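Local coordinates for periplasmic binding protein (Pseudomonas aeruginosa, PDB 2R79), which binds heme in the periplasm and probably hands it to a transporter for uptake across the inner membrane, at residues V6-S11 with G27-S32; L12-V17 with G245-D250; T31-Q36 with D236-V241; I148-G153 with A201-E206. All blocks are in the same frame, centred on the assembly; numbering follows the deposited sequence.

Interaction 1: V6-S11 with G27-S32; sequences VSAGGS and GVDTTS
The carboxylate of Asp29 is gripped by four donors, two on each oxygen. Its CG sits in the crowded position between backbone N and carbonyl carbon (chi1 76°), which brings OD1 across to the other segment. There Asp29 OD1 accepts Gly9 N at 2.7 Å, from above the carboxylate plane, and also the hydroxyl of Ser32. OD2 takes Thr31 N, which closes an Asx turn inside the type I turn Asp29 to Ser32, and on its syn lone pair the Thr31 hydroxyl, with Thr31 OG1 2.5 Å from Asp29 OD2. The same Thr31 OG1 weakly accepts Gly10 N at 3.0 Å, next to Gly9 at the N-cap position of helix 10-18. Ahead of the turn the segments pair as parallel strands: Ser7 N donates to Gly27 O at 2.9 Å and Asp29 N to Ser7 O at 3.0 Å, both in the carbonyl planes. Ser7 OG and Ser32 OG both bond to Ser13 OG. Thr31 touches the heme and the axial ligand Tyr46. The contact joins the two strands of a right-handed beta-alpha-beta unit: strand 5-7, which leads into helix 10-18, lies between strands 25-28 and 62-65.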
# COMPACT_ATOMS: atom_id res chain seq x y z
N VAL A 6 14.17 -6.21 -30.92
CA VAL A 6 14.36 -4.98 -30.16
C VAL A 6 13.25 -4.10 -30.74
O VAL A 6 13.12 -3.99 -31.96
CB VAL A 6 15.73 -4.35 -30.40
CG1 VAL A 6 15.73 -2.91 -29.92
CG2 VAL A 6 16.78 -5.13 -29.62
N SER A 7 12.45 -3.50 -29.87
CA SER A 7 11.34 -2.69 -30.35
C SER A 7 11.32 -1.25 -29.85
O SER A 7 11.49 -0.99 -28.65
CB SER A 7 10.02 -3.37 -29.99
OG SER A 7 8.92 -2.59 -30.41
N ALA A 8 11.11 -0.33 -30.79
CA ALA A 8 11.04 1.10 -30.51
C ALA A 8 9.64 1.59 -30.86
O ALA A 8 9.21 1.49 -32.00
CB ALA A 8 12.07 1.84 -31.33
N GLY A 9 8.94 2.12 -29.86
CA GLY A 9 7.59 2.61 -30.08
C GLY A 9 6.62 1.83 -29.21
O GLY A 9 6.31 0.67 -29.50
N GLY A 10 6.13 2.47 -28.15
CA GLY A 10 5.21 1.83 -27.23
C GLY A 10 4.18 0.86 -27.79
O GLY A 10 4.18 -0.32 -27.43
N SER A 11 3.31 1.34 -28.66
CA SER A 11 2.27 0.50 -29.24
C SER A 11 2.77 -0.71 -30.02
O SER A 11 2.12 -1.75 -30.01
CB SER A 11 1.35 1.35 -30.12
OG SER A 11 0.61 2.26 -29.32
N GLY A 27 14.94 -6.26 -26.00
CA GLY A 27 15.17 -4.87 -25.64
C GLY A 27 14.10 -3.95 -26.20
O GLY A 27 13.52 -4.22 -27.25
N VAL A 28 13.84 -2.85 -25.49
CA VAL A 28 12.84 -1.89 -25.93
C VAL A 28 13.24 -0.45 -25.60
O VAL A 28 14.12 -0.21 -24.76
CB VAL A 28 11.48 -2.17 -25.28
CG1 VAL A 28 11.04 -3.59 -25.60
CG2 VAL A 28 11.56 -1.96 -23.78
N ASP A 29 12.60 0.51 -26.26
CA ASP A 29 12.88 1.91 -26.02
C ASP A 29 12.10 2.35 -24.79
O ASP A 29 11.22 1.62 -24.31
CB ASP A 29 12.48 2.76 -27.23
CG ASP A 29 10.98 2.97 -27.32
OD1 ASP A 29 10.25 1.97 -27.52
OD2 ASP A 29 10.53 4.13 -27.16
N THR A 30 12.40 3.53 -24.29
CA THR A 30 11.74 4.05 -23.09
C THR A 30 10.22 4.26 -23.15
O THR A 30 9.58 4.33 -22.11
CB THR A 30 12.41 5.37 -22.64
OG1 THR A 30 12.33 6.33 -23.70
CG2 THR A 30 13.87 5.14 -22.28
N THR A 31 9.64 4.36 -24.35
CA THR A 31 8.18 4.55 -24.42
C THR A 31 7.42 3.24 -24.28
O THR A 31 6.19 3.23 -24.21
CB THR A 31 7.73 5.22 -25.74
OG1 THR A 31 8.06 4.37 -26.85
CG2 THR A 31 8.38 6.58 -25.91
N SER A 32 8.15 2.13 -24.23
CA SER A 32 7.53 0.81 -24.10
C SER A 32 7.43 0.45 -22.63
O SER A 32 8.35 -0.11 -22.04
CB SER A 32 8.37 -0.23 -24.85
OG SER A 32 8.43 0.09 -26.23

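Interaction 2: L12-V17 with G245-D250; sequences LSEWVV and GPRLPD
The indole of Trp15 carries Pro246 on one face: CD stands 3.7 Å from the centroid of the five-membered ring and only 16° off its normal, a CH-pi contact. Pro246 CB continues over the six-membered ring, 3.8 Å from Trp15 CH2, the two side chains running alongside in opposite senses. The indole NE1 bonds to Leu244 O, just before Gly245, while leucines of helix 94-108 and Ala117 of helix 111-135 also pack on the ring. The other flat group, the guanidinium of Arg247, meets Glu14 at its edge. It grips side-on with two nitrogens, one to each oxygen: Arg247 NE to Glu14 OE1 at 2.7 Å and Arg247 NH2 to Glu14 OE2 at 3.2 Å. The planes stand 53° apart, and both nitrogens come from above the carboxylate. This salt bridge ties helix 10-18 of the N-terminal beta-alpha-beta unit to the type I turn Gly245 to Leu248 that leads into helix 248-259. An extended Glu14 crosses an Arg247 bent at chi3 (-60°), and Pro246 CG nestles 3.4 Å from Glu14 CB. One water accepts from Arg247 N and donates to Glu14 OE2 at 2.9 Å, adding a backbone link to the ion pair.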
# COMPACT_ATOMS: atom_id res chain seq x y z
N LEU A 12 3.90 -0.58 -30.70
CA LEU A 12 4.45 -1.71 -31.44
C LEU A 12 4.80 -2.83 -30.45
O LEU A 12 4.44 -4.00 -30.67
CB LEU A 12 5.71 -1.28 -32.19
CG LEU A 12 5.60 -1.16 -33.71
CD1 LEU A 12 4.39 -0.31 -34.08
CD2 LEU A 12 6.88 -0.55 -34.27
N SER A 13 5.48 -2.47 -29.38
CA SER A 13 5.88 -3.43 -28.35
C SER A 13 4.67 -4.13 -27.75
O SER A 13 4.70 -5.34 -27.52
CB SER A 13 6.66 -2.72 -27.24
OG SER A 13 7.87 -2.19 -27.74
N GLU A 14 3.61 -3.37 -27.49
CA GLU A 14 2.40 -3.95 -26.93
C GLU A 14 1.84 -4.99 -27.88
O GLU A 14 1.38 -6.04 -27.44
CB GLU A 14 1.33 -2.89 -26.69
CG GLU A 14 1.68 -1.84 -25.66
CD GLU A 14 0.48 -1.00 -25.29
OE1 GLU A 14 -0.48 -1.55 -24.70
OE2 GLU A 14 0.48 0.22 -25.58
N TRP A 15 1.88 -4.70 -29.17
CA TRP A 15 1.37 -5.63 -30.17
C TRP A 15 2.17 -6.91 -30.22
O TRP A 15 1.59 -7.99 -30.28
CB TRP A 15 1.32 -4.97 -31.55
CG TRP A 15 0.09 -4.16 -31.76
CD1 TRP A 15 0.01 -2.85 -32.11
CD2 TRP A 15 -1.26 -4.61 -31.60
NE1 TRP A 15 -1.30 -2.45 -32.17
CE2 TRP A 15 -2.10 -3.51 -31.86
CE3 TRP A 15 -1.85 -5.84 -31.25
CZ2 TRP A 15 -3.50 -3.59 -31.80
CZ3 TRP A 15 -3.23 -5.93 -31.18
CH2 TRP A 15 -4.05 -4.81 -31.46
N VAL A 16 3.49 -6.81 -30.18
CA VAL A 16 4.34 -7.99 -30.20
C VAL A 16 3.94 -8.88 -29.02
O VAL A 16 3.75 -10.09 -29.18
CB VAL A 16 5.84 -7.62 -30.07
CG1 VAL A 16 6.67 -8.87 -29.82
CG2 VAL A 16 6.32 -6.92 -31.34
N VAL A 17 3.81 -8.28 -27.85
CA VAL A 17 3.42 -9.04 -26.67
C VAL A 17 2.02 -9.63 -26.86
O VAL A 17 1.79 -10.81 -26.60
CB VAL A 17 3.42 -8.16 -25.40
CG1 VAL A 17 2.75 -8.89 -24.26
CG2 VAL A 17 4.85 -7.79 -25.02
N GLY A 245 -2.41 1.43 -30.65
CA GLY A 245 -2.10 0.31 -29.78
C GLY A 245 -3.29 -0.47 -29.26
O GLY A 245 -4.43 0.02 -29.31
N PRO A 246 -3.06 -1.68 -28.72
CA PRO A 246 -4.10 -2.57 -28.18
C PRO A 246 -4.89 -2.06 -26.98
O PRO A 246 -5.96 -2.58 -26.68
CB PRO A 246 -3.32 -3.85 -27.86
CG PRO A 246 -1.97 -3.33 -27.51
CD PRO A 246 -1.72 -2.27 -28.55
N ARG A 247 -4.38 -1.05 -26.30
CA ARG A 247 -5.09 -0.51 -25.13
C ARG A 247 -6.03 0.64 -25.46
O ARG A 247 -6.79 1.06 -24.60
CB ARG A 247 -4.09 -0.05 -24.06
CG ARG A 247 -3.33 -1.18 -23.36
CD ARG A 247 -2.37 -0.60 -22.33
NE ARG A 247 -1.39 0.29 -22.96
CZ ARG A 247 -0.95 1.43 -22.43
NH1 ARG A 247 -1.40 1.83 -21.24
NH2 ARG A 247 -0.08 2.18 -23.09
N LEU A 248 -5.99 1.13 -26.69
CA LEU A 248 -6.87 2.24 -27.07
C LEU A 248 -8.35 1.96 -26.85
O LEU A 248 -9.08 2.83 -26.39
CB LEU A 248 -6.63 2.65 -28.53
CG LEU A 248 -5.32 3.43 -28.72
CD1 LEU A 248 -5.14 3.81 -30.17
CD2 LEU A 248 -5.35 4.69 -27.84
N PRO A 249 -8.81 0.74 -27.16
CA PRO A 249 -10.24 0.48 -26.94
C PRO A 249 -10.65 0.73 -25.49
O PRO A 249 -11.70 1.33 -25.24
CB PRO A 249 -10.38 -0.98 -27.36
CG PRO A 249 -9.42 -1.07 -28.50
CD PRO A 249 -8.20 -0.35 -27.94
N ASP A 250 -9.84 0.28 -24.53
CA ASP A 250 -10.17 0.51 -23.13
C ASP A 250 -10.07 2.00 -22.85
O ASP A 250 -10.84 2.55 -22.07
CB ASP A 250 -9.23 -0.25 -22.20
CG ASP A 250 -9.39 -1.75 -22.30
OD1 ASP A 250 -10.53 -2.25 -22.16
OD2 ASP A 250 -8.37 -2.45 -22.53
O HOH W 1 -2.20 0.84 -26.62

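Interaction 3: T31-Q36 with D236-V241; sequences TSQHPQ and DPTLLV. With HEM (protoporphyrin IX containing Fe), chain D.
Two loops meet here beside the heme pocket: residues 31-36, following strand 25-28, and a short 3-10 turn at 237-240, following strand 232-235. Thr238 carries much of the contact. Thr238 CB lies 4.0 Å from Thr31 O and branches into two arms. The methyl Thr238 CG2, anti to the carbonyl carbon, rests 3.6 Å from Thr31 O and against the end of the extended Gln33 side chain, whose CD is 4.0 Å from it; the Gln33 amide is held by Thr30 O. The hydroxyl Thr238 OG1, in the crowded position between backbone N and carbonyl carbon (chi1 57°), donates to Asp236 OD1 at 2.8 Å. That oxygen also accepts Thr238 N, an Asx turn at the start of the 3-10 turn, and both donors come from above the carboxylate plane. Thr238 OG1 further meets the imidazole of His34, 3.4 Å from CE1, the two side chains crossing at about a right angle. His34 and Asp236 reach toward each other tip to tip, ring and carboxylate planes 57° apart, without bonding; Asp236 OD2 is instead salt-bridged to Arg247 NH1, which probably offsets the negative charge of Asp236, and Arg247 NH2 bonds to Thr238 OG1. Val241 straddles protein and ligand. Its CG1, anti to the backbone N (chi1 -175°), packs on Thr31, while CG2 faces the porphyrin rim, near the methyl CMC and the meso carbon CHC. Pro237 CG touches the vinyl carbon HEM CBB at 3.7 Å.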
# COMPACT_ATOMS: atom_id res chain seq x y z
N THR A 31 9.64 4.36 -24.35
CA THR A 31 8.18 4.55 -24.42
C THR A 31 7.42 3.24 -24.28
O THR A 31 6.19 3.23 -24.21
CB THR A 31 7.73 5.22 -25.74
OG1 THR A 31 8.06 4.37 -26.85
CG2 THR A 31 8.38 6.58 -25.91
N SER A 32 8.15 2.13 -24.23
CA SER A 32 7.53 0.81 -24.10
C SER A 32 7.43 0.45 -22.63
O SER A 32 8.35 -0.11 -22.04
CB SER A 32 8.37 -0.23 -24.85
OG SER A 32 8.43 0.09 -26.23
N GLN A 33 6.28 0.77 -22.03
CA GLN A 33 6.05 0.54 -20.62
C GLN A 33 4.88 -0.40 -20.34
O GLN A 33 4.46 -0.55 -19.19
CB GLN A 33 5.80 1.88 -19.94
CG GLN A 33 7.00 2.82 -19.98
CD GLN A 33 6.63 4.26 -19.70
OE1 GLN A 33 5.75 4.54 -18.88
NE2 GLN A 33 7.31 5.19 -20.36
N HIS A 34 4.36 -1.03 -21.38
CA HIS A 34 3.24 -1.94 -21.23
C HIS A 34 3.40 -3.14 -22.14
O HIS A 34 3.64 -2.99 -23.33
CB HIS A 34 1.92 -1.23 -21.54
CG HIS A 34 1.66 -0.06 -20.64
ND1 HIS A 34 2.23 1.18 -20.85
CD2 HIS A 34 0.95 0.04 -19.49
CE1 HIS A 34 1.89 1.99 -19.86
NE2 HIS A 34 1.11 1.32 -19.02
N PRO A 35 3.28 -4.35 -21.58
CA PRO A 35 3.01 -4.56 -20.16
C PRO A 35 4.17 -4.14 -19.25
O PRO A 35 5.29 -3.90 -19.69
CB PRO A 35 2.72 -6.06 -20.07
CG PRO A 35 3.56 -6.62 -21.17
CD PRO A 35 3.30 -5.64 -22.29
N GLN A 36 3.86 -4.04 -17.96
CA GLN A 36 4.81 -3.64 -16.93
C GLN A 36 6.18 -4.34 -17.04
O GLN A 36 7.22 -3.71 -16.83
CB GLN A 36 4.16 -3.91 -15.58
CG GLN A 36 4.90 -3.38 -14.38
CD GLN A 36 4.19 -3.76 -13.09
OE1 GLN A 36 3.05 -3.34 -12.85
NE2 GLN A 36 4.85 -4.57 -12.26
N ASP A 236 -2.82 8.64 -20.32
CA ASP A 236 -1.54 7.95 -20.36
C ASP A 236 -0.89 8.30 -21.69
O ASP A 236 -1.38 7.92 -22.75
CB ASP A 236 -1.78 6.44 -20.28
CG ASP A 236 -0.49 5.64 -20.31
OD1 ASP A 236 0.60 6.25 -20.45
OD2 ASP A 236 -0.58 4.40 -20.18
N PRO A 237 0.22 9.04 -21.66
CA PRO A 237 0.91 9.44 -22.90
C PRO A 237 1.37 8.30 -23.82
O PRO A 237 1.42 8.49 -25.04
CB PRO A 237 2.08 10.28 -22.39
CG PRO A 237 2.38 9.67 -21.05
CD PRO A 237 0.99 9.46 -20.47
N THR A 238 1.70 7.14 -23.25
CA THR A 238 2.15 6.01 -24.06
C THR A 238 1.06 5.52 -25.02
O THR A 238 1.34 4.83 -26.00
CB THR A 238 2.65 4.82 -23.18
OG1 THR A 238 1.61 4.41 -22.28
CG2 THR A 238 3.86 5.24 -22.37
N LEU A 239 -0.18 5.90 -24.74
CA LEU A 239 -1.29 5.52 -25.61
C LEU A 239 -1.19 6.19 -26.98
O LEU A 239 -1.87 5.79 -27.92
CB LEU A 239 -2.63 5.89 -24.96
CG LEU A 239 -3.12 4.96 -23.86
CD1 LEU A 239 -4.43 5.50 -23.26
CD2 LEU A 239 -3.32 3.56 -24.44
N LEU A 240 -0.33 7.21 -27.08
CA LEU A 240 -0.16 7.97 -28.32
C LEU A 240 1.17 7.78 -29.07
O LEU A 240 1.45 8.47 -30.05
CB LEU A 240 -0.35 9.46 -28.02
CG LEU A 240 -1.64 9.84 -27.29
CD1 LEU A 240 -1.62 11.33 -26.94
CD2 LEU A 240 -2.84 9.51 -28.16
N VAL A 241 1.99 6.85 -28.61
CA VAL A 241 3.28 6.60 -29.25
C VAL A 241 3.31 5.29 -30.03
O VAL A 241 2.73 4.29 -29.60
CB VAL A 241 4.42 6.56 -28.21
CG1 VAL A 241 5.76 6.43 -28.91
CG2 VAL A 241 4.38 7.80 -27.33
CHA HEM D . 11.30 14.77 -27.46
CHB HEM D . 10.38 11.36 -24.04
CHC HEM D . 5.84 10.93 -25.73
CHD HEM D . 6.76 14.25 -29.18
C1A HEM D . 11.47 13.87 -26.37
C2A HEM D . 12.65 13.74 -25.53
C3A HEM D . 12.39 12.77 -24.61
C4A HEM D . 11.04 12.32 -24.84
CMA HEM D . 13.35 12.21 -23.56
CAA HEM D . 13.96 14.52 -25.60
CBA HEM D . 13.94 15.83 -24.81
CGA HEM D . 13.05 16.89 -25.45
O1A HEM D . 13.39 17.37 -26.55
O2A HEM D . 12.00 17.22 -24.85
C1B HEM D . 9.08 10.87 -24.25
C2B HEM D . 8.41 9.89 -23.41
C3B HEM D . 7.12 9.77 -23.88
C4B HEM D . 7.02 10.68 -25.01
CMB HEM D . 9.04 9.07 -22.27
CAB HEM D . 6.11 8.93 -23.41
CBB HEM D . 5.81 8.74 -22.10
C1C HEM D . 5.71 11.79 -26.82
C2C HEM D . 4.46 12.05 -27.51
C3C HEM D . 4.69 13.01 -28.44
C4C HEM D . 6.12 13.28 -28.39
CMC HEM D . 3.13 11.36 -27.27
CAC HEM D . 3.70 13.73 -29.12
CBC HEM D . 3.36 13.50 -30.41
C1D HEM D . 8.09 14.64 -29.03
C2D HEM D . 8.68 15.70 -29.81
C3D HEM D . 9.95 15.83 -29.38
C4D HEM D . 10.14 14.90 -28.26
CMD HEM D . 8.02 16.50 -30.94
CAD HEM D . 10.96 16.73 -30.09
CBD HEM D . 12.13 16.03 -30.80
CGD HEM D . 11.70 15.17 -31.98
O1D HEM D . 12.59 14.59 -32.63
O2D HEM D . 10.48 15.07 -32.27
NA HEM D . 10.49 12.97 -25.95
NB HEM D . 8.24 11.32 -25.27
NC HEM D . 6.74 12.54 -27.38
ND HEM D . 8.99 14.14 -28.09
FE HEM D . 8.69 12.62 -26.79

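Interaction 4: I148-G153 with A201-E206; sequences IGNAGG and ADRSLE. With HEM (protoporphyrin IX containing Fe), chain D.
Parallel strands 143-150 and 197-202 end here at the heme pocket, and their last residues hold the propionate-binding Arg203. Gly149 N donates to Ala201 O at 2.8 Å and Arg203 N to Gly149 O at 3.0 Å, each from above the carbonyl plane. Ile148 CD1 packs 3.5 Å from Ala201 CB, with Ile148 CG2 turned to the heme vinyl. Beyond the pairing, Asp202, its CG anti to the backbone N, clamps the type I' turn Asn150 to Gly153 that links strand 143-150 to the antiparallel strand 155-158. Syn lone pairs take Ala151 N on Asp202 OD1 at 2.9 Å and Gly152 N on Asp202 OD2 at 2.7 Å. OD1 also accepts Ser204 N, on the anti lone pair, and Leu205 N from above the plane, an Asx motif that fixes the loop carrying Arg203. The Arg203 guanidinium is sandwiched: the Asn150 amide stacks on one face, planes 17° apart, and the porphyrin lies under the other, HEM NA 3.4 Å from CZ. At the edge, Arg203 NH1 and Arg203 NH2 both donate to HEM O2A, at 3.0 and 3.1 Å, probably balancing the propionate's charge. Asn150, Ala151, Ser204 and Leu205 also pack against a second subunit, on its residues Gln40 to Pro42.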
# COMPACT_ATOMS: atom_id res chain seq x y z
N ILE A 148 -0.35 17.73 -25.58
CA ILE A 148 0.77 16.94 -25.12
C ILE A 148 1.65 17.88 -24.33
O ILE A 148 2.06 18.93 -24.82
CB ILE A 148 1.61 16.37 -26.28
CG1 ILE A 148 0.72 15.54 -27.21
CG2 ILE A 148 2.73 15.51 -25.71
CD1 ILE A 148 -0.03 14.42 -26.52
N GLY A 149 1.94 17.52 -23.08
CA GLY A 149 2.76 18.37 -22.25
C GLY A 149 4.05 17.75 -21.76
O GLY A 149 4.25 16.54 -21.86
N ASN A 150 4.92 18.60 -21.24
CA ASN A 150 6.22 18.21 -20.69
C ASN A 150 6.28 18.89 -19.34
O ASN A 150 6.73 20.04 -19.22
CB ASN A 150 7.36 18.73 -21.58
CG ASN A 150 8.70 18.14 -21.20
OD1 ASN A 150 9.74 18.55 -21.73
ND2 ASN A 150 8.70 17.18 -20.30
N ALA A 151 5.83 18.19 -18.31
CA ALA A 151 5.80 18.77 -16.98
C ALA A 151 4.95 20.03 -17.07
O ALA A 151 5.28 21.07 -16.50
CB ALA A 151 7.21 19.10 -16.51
N GLY A 152 3.86 19.92 -17.84
CA GLY A 152 2.94 21.03 -18.00
C GLY A 152 3.36 22.14 -18.95
O GLY A 152 2.60 23.07 -19.18
N GLY A 153 4.57 22.05 -19.49
CA GLY A 153 5.01 23.10 -20.40
C GLY A 153 5.20 22.60 -21.81
O GLY A 153 4.88 21.44 -22.11
N ALA A 201 -1.87 14.84 -21.98
CA ALA A 201 -0.98 13.70 -22.04
C ALA A 201 0.37 14.31 -21.68
O ALA A 201 1.00 14.98 -22.49
CB ALA A 201 -0.94 13.12 -23.44
N ASP A 202 0.79 14.10 -20.44
CA ASP A 202 2.05 14.65 -19.99
C ASP A 202 3.13 13.58 -19.94
O ASP A 202 2.92 12.49 -19.42
CB ASP A 202 1.87 15.30 -18.61
CG ASP A 202 2.99 16.26 -18.28
OD1 ASP A 202 4.15 15.82 -18.17
OD2 ASP A 202 2.70 17.47 -18.13
N ARG A 203 4.30 13.91 -20.48
CA ARG A 203 5.43 12.99 -20.50
C ARG A 203 6.04 12.74 -19.12
O ARG A 203 6.52 11.64 -18.85
CB ARG A 203 6.52 13.54 -21.42
CG ARG A 203 6.15 13.58 -22.89
CD ARG A 203 7.06 14.55 -23.63
NE ARG A 203 8.45 14.45 -23.18
CZ ARG A 203 9.43 15.25 -23.59
NH1 ARG A 203 9.19 16.22 -24.46
NH2 ARG A 203 10.66 15.08 -23.12
N SER A 204 6.01 13.74 -18.25
CA SER A 204 6.61 13.63 -16.93
C SER A 204 5.67 13.57 -15.72
O SER A 204 6.00 12.96 -14.71
CB SER A 204 7.57 14.80 -16.70
OG SER A 204 8.35 15.05 -17.86
N LEU A 205 4.51 14.20 -15.83
CA LEU A 205 3.56 14.25 -14.72
C LEU A 205 2.29 13.44 -14.91
O LEU A 205 1.90 13.11 -16.03
CB LEU A 205 3.20 15.71 -14.44
CG LEU A 205 4.36 16.67 -14.14
CD1 LEU A 205 3.86 18.09 -14.23
CD2 LEU A 205 4.93 16.39 -12.77
N GLU A 206 1.62 13.15 -13.79
CA GLU A 206 0.38 12.39 -13.80
C GLU A 206 -0.62 12.99 -12.81
O GLU A 206 -0.26 13.83 -11.99
CB GLU A 206 0.70 10.94 -13.44
CG GLU A 206 -0.50 10.01 -13.37
CD GLU A 206 -0.08 8.55 -13.22
OE1 GLU A 206 0.79 8.28 -12.35
OE2 GLU A 206 -0.63 7.69 -13.95
CHA HEM D . 11.30 14.77 -27.46
CHB HEM D . 10.38 11.36 -24.04
CHC HEM D . 5.84 10.93 -25.73
CHD HEM D . 6.76 14.25 -29.18
C1A HEM D . 11.47 13.87 -26.37
C2A HEM D . 12.65 13.74 -25.53
C3A HEM D . 12.39 12.77 -24.61
C4A HEM D . 11.04 12.32 -24.84
CMA HEM D . 13.35 12.21 -23.56
CAA HEM D . 13.96 14.52 -25.60
CBA HEM D . 13.94 15.83 -24.81
CGA HEM D . 13.05 16.89 -25.45
O1A HEM D . 13.39 17.37 -26.55
O2A HEM D . 12.00 17.22 -24.85
C1B HEM D . 9.08 10.87 -24.25
C2B HEM D . 8.41 9.89 -23.41
C3B HEM D . 7.12 9.77 -23.88
C4B HEM D . 7.02 10.68 -25.01
CMB HEM D . 9.04 9.07 -22.27
CAB HEM D . 6.11 8.93 -23.41
CBB HEM D . 5.81 8.74 -22.10
C1C HEM D . 5.71 11.79 -26.82
C2C HEM D . 4.46 12.05 -27.51
C3C HEM D . 4.69 13.01 -28.44
C4C HEM D . 6.12 13.28 -28.39
CMC HEM D . 3.13 11.36 -27.27
CAC HEM D . 3.70 13.73 -29.12
CBC HEM D . 3.36 13.50 -30.41
C1D HEM D . 8.09 14.64 -29.03
C2D HEM D . 8.68 15.70 -29.81
C3D HEM D . 9.95 15.83 -29.38
C4D HEM D . 10.14 14.90 -28.26
CMD HEM D . 8.02 16.50 -30.94
CAD HEM D . 10.96 16.73 -30.09
CBD HEM D . 12.13 16.03 -30.80
CGD HEM D . 11.70 15.17 -31.98
O1D HEM D . 12.59 14.59 -32.63
O2D HEM D . 10.48 15.07 -32.27
NA HEM D . 10.49 12.97 -25.95
NB HEM D . 8.24 11.32 -25.27
NC HEM D . 6.74 12.54 -27.38
ND HEM D . 8.99 14.14 -28.09
FE HEM D . 8.69 12.62 -26.79

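In the fold
Interactions 1 to 3 touch one another, and interaction 4 packs against interaction 3 through Pro237 and Leu240, both lining the heme. The centre of interaction 4 is about 14 Å from that of interaction 3 and about 19 to 21 Å from those of interactions 1 and 2, which it does not touch. Interactions 1 and 2 share helix 10-18 and cross along the chain; interactions 1 and 3 share Thr31 and Ser32. The segments of interaction 4 lie between those of interaction 3 in sequence, and these between those of interaction 2. Interaction 1 belongs to the four-stranded parallel sheet, interaction 4 to the larger mixed sheet. Contacts 2 and 3 join distant segments between them, consistent with the two-lobed cleft of periplasmic binding proteins.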